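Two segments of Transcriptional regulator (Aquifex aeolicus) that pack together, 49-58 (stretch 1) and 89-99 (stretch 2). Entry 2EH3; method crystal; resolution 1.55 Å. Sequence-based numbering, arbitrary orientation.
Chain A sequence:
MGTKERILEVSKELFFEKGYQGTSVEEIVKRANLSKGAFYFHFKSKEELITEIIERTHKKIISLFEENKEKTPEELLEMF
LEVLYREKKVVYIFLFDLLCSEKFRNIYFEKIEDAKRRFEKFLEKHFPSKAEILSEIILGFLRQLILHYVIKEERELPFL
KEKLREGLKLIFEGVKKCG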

# COMPACT_ATOMS: atom_id res chain seq x y z
N LEU A 49 -13.59 -16.88 9.72
CA LEU A 49 -14.49 -15.89 9.18
C LEU A 49 -13.84 -14.84 8.28
O LEU A 49 -14.30 -14.60 7.17
CB LEU A 49 -15.24 -15.19 10.33
CG LEU A 49 -16.04 -13.92 9.99
CD1 LEU A 49 -17.29 -14.26 9.13
CD2 LEU A 49 -16.46 -13.28 11.31
N ILE A 50 -12.77 -14.19 8.74
CA ILE A 50 -12.17 -13.18 7.87
C ILE A 50 -11.52 -13.83 6.66
O ILE A 50 -11.54 -13.27 5.57
CB ILE A 50 -11.15 -12.28 8.65
CG1 ILE A 50 -10.71 -11.10 7.76
CG2 ILE A 50 -10.02 -13.11 9.14
CD1 ILE A 50 -10.02 -9.97 8.56
N THR A 51 -10.99 -15.03 6.84
CA THR A 51 -10.35 -15.73 5.73
C THR A 51 -11.41 -15.98 4.65
O THR A 51 -11.14 -15.78 3.47
CB THR A 51 -9.70 -17.05 6.21
OG1 THR A 51 -8.69 -16.75 7.19
CG2 THR A 51 -9.01 -17.77 5.05
N GLU A 52 -12.62 -16.38 5.05
CA GLU A 52 -13.69 -16.63 4.08
C GLU A 52 -14.13 -15.37 3.36
O GLU A 52 -14.46 -15.42 2.17
CB GLU A 52 -14.88 -17.30 4.78
CG GLU A 52 -16.08 -17.59 3.85
CD GLU A 52 -15.83 -18.68 2.82
OE1 GLU A 52 -14.80 -19.37 2.94
OE2 GLU A 52 -16.67 -18.84 1.90
N ILE A 53 -14.16 -14.25 4.07
CA ILE A 53 -14.54 -12.96 3.48
C ILE A 53 -13.58 -12.65 2.34
O ILE A 53 -14.00 -12.27 1.24
CB ILE A 53 -14.46 -11.81 4.53
CG1 ILE A 53 -15.61 -11.94 5.53
CG2 ILE A 53 -14.50 -10.45 3.85
CD1 ILE A 53 -15.56 -10.89 6.63
N ILE A 54 -12.29 -12.81 2.61
CA ILE A 54 -11.28 -12.55 1.59
C ILE A 54 -11.39 -13.56 0.46
O ILE A 54 -11.37 -13.17 -0.73
CB ILE A 54 -9.87 -12.60 2.22
CG1 ILE A 54 -9.76 -11.53 3.32
CG2 ILE A 54 -8.78 -12.42 1.13
CD1 ILE A 54 -9.97 -10.08 2.83
N GLU A 55 -11.54 -14.83 0.82
CA GLU A 55 -11.64 -15.89 -0.18
C GLU A 55 -12.79 -15.67 -1.16
O GLU A 55 -12.66 -15.90 -2.37
CB GLU A 55 -11.79 -17.24 0.51
CG GLU A 55 -11.48 -18.44 -0.37
CD GLU A 55 -10.00 -18.58 -0.66
OE1 GLU A 55 -9.18 -17.85 -0.05
OE2 GLU A 55 -9.64 -19.44 -1.49
N ARG A 56 -13.93 -15.21 -0.65
CA ARG A 56 -15.07 -14.98 -1.52
C ARG A 56 -14.84 -13.80 -2.47
O ARG A 56 -15.27 -13.86 -3.63
CB ARG A 56 -16.34 -14.81 -0.70
CG ARG A 56 -16.79 -16.12 -0.11
CD ARG A 56 -18.12 -15.96 0.59
NE ARG A 56 -18.59 -17.24 1.09
CZ ARG A 56 -19.86 -17.59 1.15
NH1 ARG A 56 -20.81 -16.75 0.75
NH2 ARG A 56 -20.19 -18.79 1.59
N THR A 57 -14.16 -12.75 -2.01
CA THR A 57 -13.90 -11.63 -2.91
C THR A 57 -12.82 -12.06 -3.92
O THR A 57 -12.88 -11.69 -5.10
CB THR A 57 -13.48 -10.33 -2.14
OG1 THR A 57 -14.60 -9.86 -1.39
CG2 THR A 57 -13.10 -9.23 -3.10
N HIS A 58 -11.87 -12.87 -3.48
CA HIS A 58 -10.82 -13.36 -4.39
C HIS A 58 -11.49 -14.19 -5.48
O HIS A 58 -11.10 -14.11 -6.65
CB HIS A 58 -9.83 -14.26 -3.64
CG HIS A 58 -8.73 -14.81 -4.51
ND1 HIS A 58 -8.21 -16.07 -4.33
CD2 HIS A 58 -8.05 -14.26 -5.54
CE1 HIS A 58 -7.25 -16.28 -5.21
NE2 HIS A 58 -7.12 -15.20 -5.95
N LYS A 89 -15.45 -2.21 0.63
CA LYS A 89 -15.36 -2.47 2.06
C LYS A 89 -14.38 -3.61 2.31
O LYS A 89 -13.61 -3.60 3.27
CB LYS A 89 -16.76 -2.79 2.64
CG LYS A 89 -17.64 -1.53 2.69
CD LYS A 89 -18.99 -1.83 3.33
CE LYS A 89 -19.93 -0.63 3.19
NZ LYS A 89 -19.46 0.55 3.96
N VAL A 90 -14.38 -4.60 1.42
CA VAL A 90 -13.45 -5.71 1.57
C VAL A 90 -12.04 -5.25 1.23
O VAL A 90 -11.08 -5.72 1.84
CB VAL A 90 -13.88 -6.92 0.71
CG1 VAL A 90 -12.88 -8.06 0.83
CG2 VAL A 90 -15.27 -7.38 1.13
N VAL A 91 -11.90 -4.34 0.26
CA VAL A 91 -10.59 -3.83 -0.09
C VAL A 91 -10.01 -3.12 1.13
O VAL A 91 -8.83 -3.27 1.43
CB VAL A 91 -10.68 -2.84 -1.28
CG1 VAL A 91 -9.33 -2.15 -1.48
CG2 VAL A 91 -11.08 -3.59 -2.55
N TYR A 92 -10.85 -2.38 1.85
CA TYR A 92 -10.41 -1.67 3.04
C TYR A 92 -9.95 -2.69 4.11
O TYR A 92 -8.88 -2.54 4.72
CB TYR A 92 -11.58 -0.79 3.52
CG TYR A 92 -11.24 0.18 4.60
CD1 TYR A 92 -11.16 -0.25 5.92
CD2 TYR A 92 -11.00 1.52 4.31
CE1 TYR A 92 -10.84 0.64 6.93
CE2 TYR A 92 -10.69 2.41 5.30
CZ TYR A 92 -10.61 1.97 6.61
OH TYR A 92 -10.28 2.87 7.60
N ILE A 93 -10.73 -3.75 4.32
CA ILE A 93 -10.37 -4.79 5.29
C ILE A 93 -9.05 -5.47 4.88
O ILE A 93 -8.15 -5.73 5.70
CB ILE A 93 -11.54 -5.82 5.37
CG1 ILE A 93 -12.76 -5.14 6.02
CG2 ILE A 93 -11.12 -7.06 6.19
CD1 ILE A 93 -14.11 -5.92 5.81
N PHE A 94 -8.93 -5.76 3.59
CA PHE A 94 -7.74 -6.39 3.03
C PHE A 94 -6.47 -5.59 3.41
O PHE A 94 -5.46 -6.16 3.83
CB PHE A 94 -7.93 -6.42 1.51
CG PHE A 94 -6.93 -7.25 0.76
CD1 PHE A 94 -6.80 -8.61 0.99
CD2 PHE A 94 -6.16 -6.66 -0.24
CE1 PHE A 94 -5.92 -9.38 0.24
CE2 PHE A 94 -5.27 -7.42 -1.00
CZ PHE A 94 -5.16 -8.79 -0.75
N LEU A 95 -6.52 -4.28 3.24
CA LEU A 95 -5.36 -3.47 3.63
C LEU A 95 -5.16 -3.32 5.14
O LEU A 95 -4.10 -3.69 5.69
CB LEU A 95 -5.49 -2.08 2.99
CG LEU A 95 -4.49 -1.00 3.39
CD1 LEU A 95 -3.06 -1.46 3.15
CD2 LEU A 95 -4.79 0.27 2.61
N PHE A 96 -6.18 -2.84 5.83
CA PHE A 96 -6.01 -2.52 7.24
C PHE A 96 -6.05 -3.65 8.22
O PHE A 96 -5.47 -3.53 9.30
CB PHE A 96 -6.98 -1.41 7.61
CG PHE A 96 -6.71 -0.13 6.88
CD1 PHE A 96 -5.50 0.55 7.09
CD2 PHE A 96 -7.61 0.38 5.96
CE1 PHE A 96 -5.21 1.73 6.40
CE2 PHE A 96 -7.32 1.56 5.26
CZ PHE A 96 -6.12 2.23 5.48
N ASP A 97 -6.72 -4.74 7.85
CA ASP A 97 -6.77 -5.91 8.70
C ASP A 97 -5.83 -7.05 8.28
O ASP A 97 -5.49 -7.92 9.12
CB ASP A 97 -8.20 -6.43 8.79
CG ASP A 97 -9.11 -5.45 9.46
OD1 ASP A 97 -8.80 -5.01 10.58
OD2 ASP A 97 -10.13 -5.12 8.83
N LEU A 98 -5.39 -7.08 7.01
CA LEU A 98 -4.47 -8.13 6.61
C LEU A 98 -3.05 -7.64 6.36
O LEU A 98 -2.14 -8.11 7.03
CB LEU A 98 -5.02 -8.93 5.41
CG LEU A 98 -6.20 -9.88 5.74
CD1 LEU A 98 -7.52 -9.16 5.68
CD2 LEU A 98 -6.19 -11.05 4.74
N LEU A 99 -2.84 -6.70 5.44
CA LEU A 99 -1.47 -6.21 5.23
C LEU A 99 -0.90 -5.64 6.52
O LEU A 99 0.24 -5.95 6.89
CB LEU A 99 -1.44 -5.13 4.13
CG LEU A 99 -0.08 -4.40 4.03
CD1 LEU A 99 1.00 -5.42 3.65
CD2 LEU A 99 -0.14 -3.26 2.97

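At the centre of this contact lies the methyl CD1 of Ile54, which sits among three side chains of the second helix. CD1 of Ile54 is 4.1 Å from CG1 of Val90, 3.9 Å from CD1 of Phe94 and 3.9 Å from CD1 of Leu98, residues spaced four apart and therefore aligned along one side of that helix. The CA-to-CB bond of Ile54 points sideways, yet the side chain still reaches its partners: with chi1 and chi2 both in m, the chain bends so that its terminal methyl comes nearer the opposing helix. Isoleucine suits the position because it is long enough to make this reach and wholly apolar, and Ile54 has more surface covered by the other stretch than any other residue here, 83 Å².

Val90 is its counterpart, with 72 Å² covered. Its CA-to-CB bond points toward the first helix, and the CA atoms of Ile54 and Val90, 7.2 Å apart, mark the point where the two backbones are in register. A short, beta-branched side chain fits such a close approach. Both methyls of Val90, CG1 and CG2, lie 4.2 Å from CG2 of Ile53, one residue back along the first helix, and CG1 also packs against Ile54.

Phe94 contributes more modestly. Its CA-to-CB bond is also sideways, but the ring extends far enough to bring its end nearer, and CD1 of Ile54 meets the edge of the ring, near its plane, rather than covering its face.

One helical turn before Ile54, the CA-to-CB bond of Ile50 points toward the second helix, with both chi angles in t. This extended conformation carries CD1 of Ile50 to 3.9 Å from CG2 of Ile93 and 3.9 Å from CD1 of Leu98. Leu98 thus touches both Ile50 and Ile54 and joins the two parts of the apolar cluster. It lies within the wider pi-type turn at 94-99, where N of Leu98 makes two weak hydrogen bonds, to O of Ile93 and O of Phe94, each 3.3 Å long. Ile53, Ile93 and Leu98 suit buried places: their CA-to-CB bonds point toward the other helix, and their branched side chains have no polar atom to satisfy.

The helix axes approach to 10.5 Å and their directions differ by 126°, so the helices cross obliquely. The contact buries 387 Å² summed over both sides. No hydrogen bond or salt bridge links the stretches; apolar packing holds them together.

Polar groups appear toward the margins. CB of Asp97 lies 4.0 Å from CD1 of Ile50, so the aliphatic base of the residue packs against the isoleucine while its OD1 is hydrogen-bonded elsewhere in the structure. The CA-to-CB bond of Thr57 points toward the second helix, placing OG1 3.3 Å from CG1 of Val90. A methyl cannot satisfy a hydroxyl, but this one has a hydrogen-bonding partner just outside the stretches, so threonine can pack here without leaving its polar atom unpaired.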